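Local structure of EDD domain protein, DegV family (Ruminococcus gnavus, 3JR7) at residues A[24-29]-A[141-146]; A[87-92]-A[124-129]; A[99-104]-A[113-118]; A[249-254]-A[261-266]. The protein is of unknown function but may bind a lipid, perhaps a fatty acid. All blocks are in the same frame, centred on the assembly; numbering follows the deposited sequence.

Contact 1. Residues A[24-29]-A[141-146]; sequences VIVDSC and VGETLI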
loop_
_atom_site.group_PDB
_atom_site.type_symbol
_atom_site.label_atom_id
_atom_site.label_comp_id
_atom_site.label_asym_id
_atom_site.label_seq_id
_atom_site.Cartn_x
_atom_site.Cartn_y
_atom_site.Cartn_z
ATOM N N VAL A 24 -11.075 1.967 -11.066
ATOM C CA VAL A 24 -9.770 1.929 -10.375
ATOM C C VAL A 24 -9.523 0.560 -9.799
ATOM O O VAL A 24 -10.220 0.124 -8.853
ATOM C CB VAL A 24 -9.646 2.952 -9.230
ATOM C CG1 VAL A 24 -8.174 2.995 -8.711
ATOM C CG2 VAL A 24 -10.116 4.365 -9.690
ATOM N N ILE A 25 -8.569 -0.138 -10.396
ATOM C CA ILE A 25 -8.176 -1.466 -9.975
ATOM C C ILE A 25 -6.937 -1.323 -9.074
ATOM O O ILE A 25 -5.984 -0.669 -9.438
ATOM C CB ILE A 25 -7.786 -2.326 -11.182
ATOM C CG1 ILE A 25 -8.981 -2.433 -12.176
ATOM C CG2 ILE A 25 -7.286 -3.707 -10.728
ATOM C CD1 ILE A 25 -8.572 -2.925 -13.513
ATOM N N VAL A 26 -6.958 -1.951 -7.929
ATOM C CA VAL A 26 -5.891 -1.872 -6.952
ATOM C C VAL A 26 -5.521 -3.281 -6.555
ATOM O O VAL A 26 -6.422 -4.102 -6.301
ATOM C CB VAL A 26 -6.368 -1.088 -5.721
ATOM C CG1 VAL A 26 -5.198 -0.877 -4.724
ATOM C CG2 VAL A 26 -6.965 0.252 -6.160
ATOM N N ASP A 27 -4.228 -3.623 -6.508
ATOM C CA ASP A 27 -3.890 -4.942 -6.010
ATOM C C ASP A 27 -4.234 -5.017 -4.520
ATOM O O ASP A 27 -4.460 -3.995 -3.871
ATOM C CB ASP A 27 -2.450 -5.396 -6.330
ATOM C CG ASP A 27 -1.370 -4.619 -5.572
ATOM O OD1 ASP A 27 -1.571 -4.182 -4.406
ATOM O OD2 ASP A 27 -0.261 -4.534 -6.134
ATOM N N SER A 28 -4.346 -6.238 -3.995
ATOM C CA SER A 28 -5.044 -6.431 -2.708
ATOM C C SER A 28 -4.232 -5.862 -1.527
ATOM O O SER A 28 -4.739 -5.665 -0.459
ATOM C CB SER A 28 -5.351 -7.900 -2.494
ATOM O OG SER A 28 -4.173 -8.637 -2.387
ATOM N N CYS A 29 -2.968 -5.555 -1.756
ATOM C CA CYS A 29 -2.164 -4.921 -0.706
ATOM C C CYS A 29 -2.766 -3.584 -0.299
ATOM O O CYS A 29 -2.782 -3.228 0.891
ATOM C CB CYS A 29 -0.703 -4.777 -1.140
ATOM S SG CYS A 29 0.331 -4.194 0.208
ATOM N N VAL A 141 -1.460 1.546 2.370
ATOM C CA VAL A 141 -2.208 2.791 2.258
ATOM C C VAL A 141 -1.592 3.816 1.289
ATOM O O VAL A 141 -2.273 4.764 0.855
ATOM C CB VAL A 141 -2.534 3.472 3.640
ATOM C CG1 VAL A 141 -3.680 2.721 4.360
ATOM C CG2 VAL A 141 -1.285 3.625 4.497
ATOM N N GLY A 142 -0.333 3.621 0.916
ATOM C CA GLY A 142 0.229 4.388 -0.227
ATOM C C GLY A 142 -0.630 4.144 -1.486
ATOM O O GLY A 142 -0.983 5.071 -2.203
ATOM N N GLU A 143 -0.998 2.882 -1.725
ATOM C CA GLU A 143 -1.860 2.536 -2.884
ATOM C C GLU A 143 -3.261 3.127 -2.715
ATOM O O GLU A 143 -3.873 3.650 -3.668
ATOM C CB GLU A 143 -1.939 1.028 -3.030
ATOM C CG GLU A 143 -0.585 0.369 -3.352
ATOM C CD GLU A 143 -0.657 -1.147 -3.369
ATOM O OE1 GLU A 143 -1.479 -1.697 -4.116
ATOM O OE2 GLU A 143 0.111 -1.783 -2.619
ATOM N N THR A 144 -3.776 3.032 -1.489
ATOM C CA THR A 144 -5.086 3.527 -1.144
ATOM C C THR A 144 -5.166 5.000 -1.495
ATOM O O THR A 144 -6.105 5.456 -2.180
ATOM C CB THR A 144 -5.353 3.378 0.371
ATOM O OG1 THR A 144 -5.081 2.031 0.789
ATOM C CG2 THR A 144 -6.759 3.766 0.697
ATOM N N LEU A 145 -4.163 5.739 -1.053
ATOM C CA LEU A 145 -4.162 7.188 -1.271
ATOM C C LEU A 145 -4.077 7.554 -2.764
ATOM O O LEU A 145 -4.737 8.483 -3.214
ATOM C CB LEU A 145 -3.038 7.868 -0.489
ATOM C CG LEU A 145 -3.295 8.100 0.992
ATOM C CD1 LEU A 145 -2.002 8.561 1.679
ATOM C CD2 LEU A 145 -4.433 9.070 1.219
ATOM N N ILE A 146 -3.307 6.793 -3.517
ATOM C CA ILE A 146 -3.227 6.958 -4.983
ATOM C C ILE A 146 -4.611 6.710 -5.655
ATOM O O ILE A 146 -5.053 7.531 -6.444
ATOM C CB ILE A 146 -2.132 6.041 -5.588
ATOM C CG1 ILE A 146 -0.732 6.477 -5.078
ATOM C CG2 ILE A 146 -2.139 6.079 -7.123
ATOM C CD1 ILE A 146 0.338 5.418 -5.287
#

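Contact 2. Residues A[87-92]-A[124-129]; sequences RYMESY and EEYGEK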
loop_
_atom_site.group_PDB
_atom_site.type_symbol
_atom_site.label_atom_id
_atom_site.label_comp_id
_atom_site.label_asym_id
_atom_site.label_seq_id
_atom_site.Cartn_x
_atom_site.Cartn_y
_atom_site.Cartn_z
ATOM N N ARG A 87 -5.334 -12.365 -14.815
ATOM C CA ARG A 87 -6.288 -11.765 -13.921
ATOM C C ARG A 87 -6.393 -10.254 -14.134
ATOM O O ARG A 87 -7.471 -9.689 -14.025
ATOM C CB ARG A 87 -5.927 -12.004 -12.468
ATOM C CG ARG A 87 -7.135 -12.320 -11.610
ATOM C CD ARG A 87 -7.155 -13.829 -11.245
ATOM N NE ARG A 87 -5.769 -14.220 -10.965
ATOM C CZ ARG A 87 -5.024 -13.755 -9.944
ATOM N NH1 ARG A 87 -5.546 -12.901 -9.024
ATOM N NH2 ARG A 87 -3.748 -14.165 -9.856
ATOM N N TYR A 88 -5.269 -9.588 -14.367
ATOM C CA TYR A 88 -5.326 -8.148 -14.596
ATOM C C TYR A 88 -6.074 -7.866 -15.892
ATOM O O TYR A 88 -6.956 -6.992 -15.953
ATOM C CB TYR A 88 -3.933 -7.559 -14.628
ATOM C CG TYR A 88 -3.367 -7.176 -13.278
ATOM C CD1 TYR A 88 -3.901 -6.095 -12.565
ATOM C CD2 TYR A 88 -2.217 -7.805 -12.769
ATOM C CE1 TYR A 88 -3.384 -5.720 -11.383
ATOM C CE2 TYR A 88 -1.648 -7.381 -11.577
ATOM C CZ TYR A 88 -2.264 -6.348 -10.895
ATOM O OH TYR A 88 -1.739 -5.907 -9.724
HETATM N N MSE A 89 -5.734 -8.637 -16.932
HETATM C CA MSE A 89 -6.431 -8.474 -18.220
HETATM C C MSE A 89 -7.935 -8.568 -18.081
HETATM O O MSE A 89 -8.674 -7.734 -18.607
HETATM C CB MSE A 89 -5.946 -9.487 -19.264
HETATM C CG MSE A 89 -6.570 -9.225 -20.646
HETATM SE SE MSE A 89 -6.340 -10.729 -21.865
HETATM C CE MSE A 89 -7.908 -11.746 -21.254
ATOM N N GLU A 90 -8.398 -9.578 -17.377
ATOM C CA GLU A 90 -9.829 -9.766 -17.191
ATOM C C GLU A 90 -10.467 -8.589 -16.441
ATOM O O GLU A 90 -11.594 -8.199 -16.743
ATOM C CB GLU A 90 -10.102 -11.094 -16.462
ATOM C CG GLU A 90 -9.715 -12.331 -17.303
ATOM C CD GLU A 90 -9.593 -13.650 -16.501
ATOM O OE1 GLU A 90 -9.990 -13.680 -15.309
ATOM O OE2 GLU A 90 -9.091 -14.656 -17.084
ATOM N N SER A 91 -9.751 -8.000 -15.484
ATOM C CA SER A 91 -10.273 -6.834 -14.762
ATOM C C SER A 91 -10.364 -5.593 -15.651
ATOM O O SER A 91 -11.148 -4.688 -15.381
ATOM C CB SER A 91 -9.438 -6.527 -13.522
ATOM O OG SER A 91 -8.185 -5.875 -13.859
ATOM N N TYR A 92 -9.550 -5.533 -16.693
ATOM C CA TYR A 92 -9.582 -4.385 -17.608
ATOM C C TYR A 92 -10.787 -4.489 -18.551
ATOM O O TYR A 92 -11.340 -3.497 -19.024
ATOM C CB TYR A 92 -8.285 -4.296 -18.428
ATOM C CG TYR A 92 -6.983 -4.264 -17.666
ATOM C CD1 TYR A 92 -6.933 -3.932 -16.302
ATOM C CD2 TYR A 92 -5.782 -4.561 -18.308
ATOM C CE1 TYR A 92 -5.713 -3.905 -15.604
ATOM C CE2 TYR A 92 -4.591 -4.522 -17.645
ATOM C CZ TYR A 92 -4.551 -4.201 -16.275
ATOM O OH TYR A 92 -3.334 -4.156 -15.621
ATOM N N GLU A 124 -3.854 -7.230 -27.376
ATOM C CA GLU A 124 -3.788 -8.309 -28.350
ATOM C C GLU A 124 -5.121 -8.973 -28.534
ATOM O O GLU A 124 -5.405 -9.426 -29.628
ATOM C CB GLU A 124 -2.776 -9.384 -27.948
ATOM C CG GLU A 124 -1.397 -8.879 -27.987
ATOM C CD GLU A 124 -0.398 -9.789 -27.337
ATOM O OE1 GLU A 124 -0.771 -10.907 -26.922
ATOM O OE2 GLU A 124 0.769 -9.371 -27.241
ATOM N N GLU A 125 -5.932 -9.047 -27.481
ATOM C CA GLU A 125 -7.197 -9.695 -27.547
ATOM C C GLU A 125 -8.341 -8.744 -27.902
ATOM O O GLU A 125 -9.277 -9.162 -28.546
ATOM C CB GLU A 125 -7.529 -10.413 -26.244
ATOM C CG GLU A 125 -6.440 -11.362 -25.756
ATOM C CD GLU A 125 -6.209 -12.599 -26.674
ATOM O OE1 GLU A 125 -7.087 -12.959 -27.476
ATOM O OE2 GLU A 125 -5.159 -13.213 -26.551
ATOM N N TYR A 126 -8.292 -7.483 -27.487
ATOM C CA TYR A 126 -9.473 -6.645 -27.625
ATOM C C TYR A 126 -9.229 -5.287 -28.263
ATOM O O TYR A 126 -10.163 -4.509 -28.386
ATOM C CB TYR A 126 -10.116 -6.408 -26.263
ATOM C CG TYR A 126 -10.480 -7.640 -25.504
ATOM C CD1 TYR A 126 -11.584 -8.406 -25.864
ATOM C CD2 TYR A 126 -9.744 -8.033 -24.386
ATOM C CE1 TYR A 126 -11.923 -9.540 -25.147
ATOM C CE2 TYR A 126 -10.073 -9.147 -23.671
ATOM C CZ TYR A 126 -11.157 -9.891 -24.040
ATOM O OH TYR A 126 -11.470 -10.989 -23.291
ATOM N N GLY A 127 -7.998 -4.995 -28.626
ATOM C CA GLY A 127 -7.630 -3.702 -29.177
ATOM C C GLY A 127 -7.288 -2.649 -28.129
ATOM O O GLY A 127 -7.163 -2.927 -26.937
ATOM N N GLU A 128 -7.138 -1.428 -28.606
ATOM C CA GLU A 128 -6.707 -0.286 -27.811
ATOM C C GLU A 128 -7.741 0.075 -26.713
ATOM O O GLU A 128 -8.916 0.046 -26.942
ATOM C CB GLU A 128 -6.483 0.947 -28.736
ATOM C CG GLU A 128 -5.269 0.822 -29.643
ATOM C CD GLU A 128 -4.992 2.085 -30.515
ATOM O OE1 GLU A 128 -5.906 2.936 -30.696
ATOM O OE2 GLU A 128 -3.830 2.219 -31.001
ATOM N N LYS A 129 -7.271 0.417 -25.520
ATOM C CA LYS A 129 -8.146 0.966 -24.485
ATOM C C LYS A 129 -7.297 1.888 -23.650
ATOM O O LYS A 129 -6.079 1.714 -23.582
ATOM C CB LYS A 129 -8.765 -0.154 -23.634
ATOM C CG LYS A 129 -9.873 0.313 -22.691
ATOM C CD LYS A 129 -10.551 -0.831 -21.894
ATOM C CE LYS A 129 -11.867 -0.341 -21.355
ATOM N NZ LYS A 129 -12.456 -1.197 -20.351
#

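Contact 3. Residues A[99-104]-A[113-118]; sequences IYVVTL and NSAVLG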
loop_
_atom_site.group_PDB
_atom_site.type_symbol
_atom_site.label_atom_id
_atom_site.label_comp_id
_atom_site.label_asym_id
_atom_site.label_seq_id
_atom_site.Cartn_x
_atom_site.Cartn_y
_atom_site.Cartn_z
ATOM N N ILE A 99 -9.420 2.899 -17.529
ATOM C CA ILE A 99 -8.939 1.970 -16.520
ATOM C C ILE A 99 -7.639 2.470 -15.884
ATOM O O ILE A 99 -6.649 2.729 -16.576
ATOM C CB ILE A 99 -8.683 0.592 -17.104
ATOM C CG1 ILE A 99 -9.947 0.101 -17.843
ATOM C CG2 ILE A 99 -8.236 -0.391 -15.964
ATOM C CD1 ILE A 99 -11.179 -0.174 -16.924
ATOM N N TYR A 100 -7.651 2.592 -14.561
ATOM C CA TYR A 100 -6.480 3.048 -13.795
ATOM C C TYR A 100 -6.100 1.907 -12.891
ATOM O O TYR A 100 -6.945 1.389 -12.194
ATOM C CB TYR A 100 -6.841 4.274 -12.944
ATOM C CG TYR A 100 -7.360 5.447 -13.720
ATOM C CD1 TYR A 100 -6.489 6.275 -14.425
ATOM C CD2 TYR A 100 -8.716 5.757 -13.725
ATOM C CE1 TYR A 100 -6.959 7.343 -15.159
ATOM C CE2 TYR A 100 -9.207 6.869 -14.439
ATOM C CZ TYR A 100 -8.309 7.648 -15.159
ATOM O OH TYR A 100 -8.743 8.729 -15.855
ATOM N N VAL A 101 -4.849 1.496 -12.893
ATOM C CA VAL A 101 -4.401 0.358 -12.086
ATOM C C VAL A 101 -3.358 0.865 -11.087
ATOM O O VAL A 101 -2.436 1.621 -11.467
ATOM C CB VAL A 101 -3.816 -0.757 -12.981
ATOM C CG1 VAL A 101 -3.623 -2.090 -12.186
ATOM C CG2 VAL A 101 -4.698 -0.989 -14.215
ATOM N N VAL A 102 -3.492 0.489 -9.825
ATOM C CA VAL A 102 -2.551 0.922 -8.784
ATOM C C VAL A 102 -1.945 -0.295 -8.136
ATOM O O VAL A 102 -2.684 -1.164 -7.687
ATOM C CB VAL A 102 -3.251 1.736 -7.707
ATOM C CG1 VAL A 102 -2.180 2.197 -6.619
ATOM C CG2 VAL A 102 -3.968 2.940 -8.343
ATOM N N THR A 103 -0.622 -0.395 -8.155
ATOM C CA THR A 103 0.087 -1.560 -7.671
ATOM C C THR A 103 1.115 -1.226 -6.633
ATOM O O THR A 103 1.571 -0.085 -6.513
ATOM C CB THR A 103 0.831 -2.348 -8.807
ATOM O OG1 THR A 103 1.995 -1.637 -9.242
ATOM C CG2 THR A 103 -0.104 -2.642 -9.997
ATOM N N LEU A 104 1.470 -2.252 -5.872
ATOM C CA LEU A 104 2.701 -2.287 -5.092
ATOM C C LEU A 104 3.899 -1.760 -5.883
ATOM O O LEU A 104 3.984 -1.946 -7.093
ATOM C CB LEU A 104 3.002 -3.747 -4.706
ATOM C CG LEU A 104 2.309 -4.350 -3.492
ATOM C CD1 LEU A 104 2.215 -5.886 -3.678
ATOM C CD2 LEU A 104 3.030 -3.956 -2.221
ATOM N N ASN A 113 4.727 -5.265 -12.928
ATOM C CA ASN A 113 5.029 -5.902 -14.230
ATOM C C ASN A 113 3.897 -6.778 -14.805
ATOM O O ASN A 113 3.619 -6.813 -16.039
ATOM C CB ASN A 113 6.322 -6.685 -14.097
ATOM C CG ASN A 113 7.536 -5.791 -14.064
ATOM O OD1 ASN A 113 7.472 -4.594 -14.374
ATOM N ND2 ASN A 113 8.663 -6.374 -13.704
ATOM N N SER A 114 3.221 -7.471 -13.900
ATOM C CA SER A 114 2.084 -8.270 -14.245
ATOM C C SER A 114 0.918 -7.465 -14.815
ATOM O O SER A 114 0.344 -7.851 -15.838
ATOM C CB SER A 114 1.651 -9.037 -13.038
ATOM O OG SER A 114 0.622 -9.875 -13.365
ATOM N N ALA A 115 0.606 -6.351 -14.155
ATOM C CA ALA A 115 -0.414 -5.418 -14.590
ATOM C C ALA A 115 -0.103 -4.855 -15.994
ATOM O O ALA A 115 -0.995 -4.751 -16.830
ATOM C CB ALA A 115 -0.560 -4.270 -13.581
ATOM N N VAL A 116 1.171 -4.524 -16.235
ATOM C CA VAL A 116 1.633 -4.040 -17.535
ATOM C C VAL A 116 1.487 -5.111 -18.632
ATOM O O VAL A 116 0.987 -4.846 -19.743
ATOM C CB VAL A 116 3.085 -3.478 -17.439
ATOM C CG1 VAL A 116 3.711 -3.171 -18.898
ATOM C CG2 VAL A 116 3.106 -2.216 -16.570
ATOM N N LEU A 117 1.896 -6.329 -18.327
ATOM C CA LEU A 117 1.779 -7.430 -19.271
ATOM C C LEU A 117 0.281 -7.704 -19.522
ATOM O O LEU A 117 -0.131 -8.004 -20.650
ATOM C CB LEU A 117 2.516 -8.666 -18.692
ATOM C CG LEU A 117 2.859 -9.806 -19.594
ATOM C CD1 LEU A 117 3.703 -9.271 -20.799
ATOM C CD2 LEU A 117 3.649 -10.856 -18.758
ATOM N N GLY A 118 -0.542 -7.604 -18.480
ATOM C CA GLY A 118 -1.971 -7.746 -18.645
ATOM C C GLY A 118 -2.545 -6.758 -19.659
ATOM O O GLY A 118 -3.469 -7.085 -20.414
#

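Contact 4. Residues A[249-254]-A[261-266]; sequences LAIAHC and KEVQRL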
loop_
_atom_site.group_PDB
_atom_site.type_symbol
_atom_site.label_atom_id
_atom_site.label_comp_id
_atom_site.label_asym_id
_atom_site.label_seq_id
_atom_site.Cartn_x
_atom_site.Cartn_y
_atom_site.Cartn_z
ATOM N N LEU A 249 -3.692 12.223 5.046
ATOM C CA LEU A 249 -2.744 11.355 5.690
ATOM C C LEU A 249 -3.425 10.027 6.005
ATOM O O LEU A 249 -4.551 9.988 6.468
ATOM C CB LEU A 249 -2.182 12.016 6.955
ATOM C CG LEU A 249 -1.108 11.169 7.632
ATOM C CD1 LEU A 249 0.127 12.036 8.030
ATOM C CD2 LEU A 249 -1.742 10.456 8.802
ATOM N N ALA A 250 -2.735 8.937 5.740
ATOM C CA ALA A 250 -3.278 7.618 5.961
ATOM C C ALA A 250 -2.401 6.841 6.888
ATOM O O ALA A 250 -1.159 6.911 6.825
ATOM C CB ALA A 250 -3.482 6.846 4.617
ATOM N N ILE A 251 -3.057 6.076 7.753
ATOM C CA ILE A 251 -2.384 5.185 8.690
ATOM C C ILE A 251 -2.982 3.777 8.615
ATOM O O ILE A 251 -4.178 3.604 8.760
ATOM C CB ILE A 251 -2.487 5.696 10.138
ATOM C CG1 ILE A 251 -1.862 7.075 10.275
ATOM C CG2 ILE A 251 -1.799 4.745 11.115
ATOM C CD1 ILE A 251 -2.371 7.840 11.468
ATOM N N ALA A 252 -2.160 2.772 8.374
ATOM C CA ALA A 252 -2.609 1.409 8.476
ATOM C C ALA A 252 -1.926 0.777 9.664
ATOM O O ALA A 252 -0.748 1.052 9.938
ATOM C CB ALA A 252 -2.293 0.627 7.199
ATOM N N HIS A 253 -2.667 -0.072 10.376
ATOM C CA HIS A 253 -2.147 -0.762 11.551
ATOM C C HIS A 253 -2.532 -2.215 11.480
ATOM O O HIS A 253 -3.567 -2.568 10.888
ATOM C CB HIS A 253 -2.684 -0.128 12.843
ATOM C CG HIS A 253 -4.107 -0.479 13.121
ATOM N ND1 HIS A 253 -5.169 0.226 12.603
ATOM C CD2 HIS A 253 -4.641 -1.502 13.822
ATOM C CE1 HIS A 253 -6.302 -0.331 13.006
ATOM N NE2 HIS A 253 -6.009 -1.386 13.732
ATOM N N CYS A 254 -1.659 -3.062 12.015
ATOM C CA CYS A 254 -1.934 -4.482 12.097
ATOM C C CYS A 254 -2.222 -4.862 13.554
ATOM O O CYS A 254 -1.292 -5.087 14.319
ATOM C CB CYS A 254 -0.731 -5.281 11.604
ATOM S SG CYS A 254 -1.065 -7.061 11.559
ATOM N N LYS A 261 -3.982 5.370 16.687
ATOM C CA LYS A 261 -4.527 6.634 17.184
ATOM C C LYS A 261 -3.465 7.550 17.793
ATOM O O LYS A 261 -3.530 8.762 17.637
ATOM C CB LYS A 261 -5.652 6.365 18.199
ATOM C CG LYS A 261 -6.942 5.950 17.487
ATOM C CD LYS A 261 -8.079 5.736 18.428
ATOM C CE LYS A 261 -9.280 5.041 17.769
ATOM N NZ LYS A 261 -9.676 5.660 16.454
ATOM N N GLU A 262 -2.500 6.960 18.479
ATOM C CA GLU A 262 -1.410 7.727 19.085
ATOM C C GLU A 262 -0.517 8.345 18.002
ATOM O O GLU A 262 -0.126 9.502 18.086
ATOM C CB GLU A 262 -0.592 6.839 20.029
ATOM C CG GLU A 262 0.649 7.485 20.622
ATOM C CD GLU A 262 0.318 8.728 21.491
ATOM O OE1 GLU A 262 -0.882 9.011 21.755
ATOM O OE2 GLU A 262 1.270 9.431 21.893
ATOM N N VAL A 263 -0.233 7.582 16.946
ATOM C CA VAL A 263 0.519 8.121 15.814
ATOM C C VAL A 263 -0.221 9.274 15.188
ATOM O O VAL A 263 0.379 10.298 14.900
ATOM C CB VAL A 263 0.851 7.005 14.780
ATOM C CG1 VAL A 263 1.408 7.584 13.485
ATOM C CG2 VAL A 263 1.804 6.031 15.438
ATOM N N GLN A 264 -1.538 9.135 15.036
ATOM C CA GLN A 264 -2.324 10.167 14.431
ATOM C C GLN A 264 -2.195 11.458 15.278
ATOM O O GLN A 264 -2.018 12.587 14.734
ATOM C CB GLN A 264 -3.764 9.678 14.280
ATOM C CG GLN A 264 -4.729 10.594 13.539
ATOM C CD GLN A 264 -6.102 10.025 13.506
ATOM O OE1 GLN A 264 -6.621 9.605 14.549
ATOM N NE2 GLN A 264 -6.693 9.917 12.295
ATOM N N ARG A 265 -2.232 11.274 16.603
ATOM C CA ARG A 265 -2.160 12.387 17.548
ATOM C C ARG A 265 -0.804 13.082 17.467
ATOM O O ARG A 265 -0.736 14.311 17.368
ATOM C CB ARG A 265 -2.437 11.870 18.983
ATOM C CG ARG A 265 -2.427 12.956 20.058
ATOM C CD ARG A 265 -2.588 12.419 21.483
ATOM N NE ARG A 265 -1.309 11.874 21.946
ATOM C CZ ARG A 265 -0.253 12.613 22.268
ATOM N NH1 ARG A 265 -0.322 13.934 22.225
ATOM N NH2 ARG A 265 0.879 12.028 22.655
ATOM N N LEU A 266 0.283 12.304 17.461
ATOM C CA LEU A 266 1.620 12.869 17.320
ATOM C C LEU A 266 1.782 13.646 16.021
ATOM O O LEU A 266 2.430 14.665 15.986
ATOM C CB LEU A 266 2.708 11.769 17.355
ATOM C CG LEU A 266 2.873 11.002 18.676
ATOM C CD1 LEU A 266 3.709 9.704 18.459
ATOM C CD2 LEU A 266 3.513 11.913 19.692
#

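Contact 1. Residues A[24-29]-A[141-146]
Strand 22-27, paired in parallel with strands 42-51 and 98-103, runs out into a loop where Asp27 and Cys29 meet Glu143, a residue in the first turn of helix 141-155. Glu143 reaches over as an almost straight arm: its CG lies opposite the carbonyl carbon (chi1 -64°) and the chain beyond stays extended, which carries the carboxylate to the strand end. There Glu143 OE1 lies 2.5 Å from Asp27 OD1, and the two carboxylate planes are nearly perpendicular, 86° apart. The other branch, Glu143 OE2, lies 3.4 Å from Cys29 CB, while Val26 CG1 lies alongside the arm, 4.1 Å from Glu143 CB. This is the carboxyl edge of an alpha/beta sandwich, the usual place for a binding site in such folds, and the side chain of Cys29 is about 4 Å from a bound polyether, probably from the crystallisation liquor, that may mark the lipid pocket of the family. Both carboxylate oxygens of Asp27 have further partners. Its OD2 takes a hydrogen bond from Leu104 N and is also hydrogen-bonded to Ser111 OG; on the other branch, Cys29 N gives Asp27 OD1 a weak bond of 3.3 Å, bent to 130°. Behind Glu143, Ile146 packs against Val102 and helix 160-173.

Contact 2. Residues A[87-92]-A[124-129]
Met89, present as selenomethionine, lays the end of its side chain across Glu125 and Tyr126 near the end of helix 111-126. The SE atom of Met89 rests 3.9 Å from Glu125 CG, touching the aliphatic part of that residue. A bend at chi3 (85°) then turns the methyl toward the tyrosine, and Met89 CE arrives at the ring edge, near the ring plane, 4.2 Å from Tyr126 CE2. The same Tyr126 ring stacks with His93, and the Met89 side chain also touches Leu121.

A second, polar link lies at the C-terminal end of helix 85-92. Lys129 runs out fully extended, and its NZ donates to Tyr92 O at 2.9 Å, meeting the carbonyl almost head-on with a C=O...donor angle of 174°. Lys129 NZ bonds the carbonyl oxygens of Ala96 and Cys94 as well, so three backbone acceptors grip the ammonium group; its charge probably also suits the negative end of the helix dipole. One turn back, Tyr88 O takes two donors, Ser91 OG at 2.7 Å on a lone pair in the carbonyl plane and Tyr92 N at 3.1 Å.

Gly127, with positive phi (86°), leaves the helical backbone angles ahead of strand 130-135. The arrangement is that of helices 85-92 and 111-126 on one face of the mixed sheet of an alpha/beta sandwich, with Lys129 just after the second helix bonding the C-terminal end of the first.

Contact 3. Residues A[99-104]-A[113-118]
No flat group comes between Val101 or Thr103 and Ala115; the aromatic rings stand beside the contact. On the face that carries helix 111-126, Tyr88 and Tyr92 of helix 85-92 flank it, Tyr88 beside Ala115 and Tyr92 against Val101. Tyr92 OH is hydrogen-bonded to Ala115 O, tying that helix to this one. The ring of Tyr100 belongs to the other side of the sheet, where it meets the ring of Phe160 with the planes about 30° apart.

Between the segments themselves everything turns on one methyl. Ala115 CB points at the strand and touches two branched residues, Val101 CG1 and Thr103 CG2, each at 4.0 Å. Val101 presents CG1 because that branch lies opposite the backbone N (chi1 -168°). In Thr103 the hydroxyl sits between the backbone N and the carbonyl carbon, and its methyl is the branch that meets Ala115. The hydroxyl is occupied locally: Thr103 OG1 donates to Leu104 O at 2.9 Å, tilted 33° from the carbonyl plane. The contact across the segments is apolar and the helix lies close, with Val101 CA and Ala115 CA 7.5 Å apart. Such close seating of a helix on its preceding strand belongs to the beta-alpha-beta crossover formed by strand 98-103, helix 111-126 and strand 130-135.

Contact 4. Residues A[249-254]-A[261-266]
Ile251 drives its delta methyl into the side of helix 257-270 at Gln264, in the beta-alpha-beta unit that runs from strand 248-253 through this helix to strand 275-280. Ile251 CD1 lies 3.6 Å from Gln264 CB and only a little farther, 3.8 Å, from Gln264 CA, so the methyl reaches right to the helix backbone. Val263 closes one flank more loosely, with its CG1 4.3 Å from Ile251 CD1. The reach comes from the extended outer part of Ile251 (chi2 158°), which carries CD1 to the helix.

In the next shell, Gln264 is steadied from the neighbouring strand: its NE2 is hydrogen-bonded to Ser276 OG and its side chain touches Ile278. Val263 leans the other way, onto Ile294 and Val296 of strand 294-297, so the helix spans the strands on both sides of 248-253.

On the outer part of the helix, one turn links Glu262 to Arg265 by a salt bridge in which the guanidinium grips side-on with two nitrogens. Arg265 NH2 donates to Glu262 OE2 at 2.7 Å, and Arg265 NE meets Glu262 OE1 on its syn side at 2.9 Å, close to the guanidinium plane but 30° out of the carboxylate plane.

In the fold
Contacts 1, 3 and 4 are buried, whereas contact 2 lies at the surface, 24 Å from the chain centre. Contacts 1 and 3 use neighbouring parallel strands, joined by backbone bonds such as Ile25 O to Val102 N at 2.8 Å, yet their helices cover opposite faces of that sheet. Contact 2 shares helix 111-126 with contact 3. Contact 4 sits in the second sheet, where Val141 and Leu145 of contact 1 pack on Ala250, bringing the two halves of the chain together. The chemistry follows position: methyl packing within both beta-alpha-beta units, two acids meeting at the strand end, near the Cys29 that borders the polyether, and a lysine gripping carbonyls at the periphery.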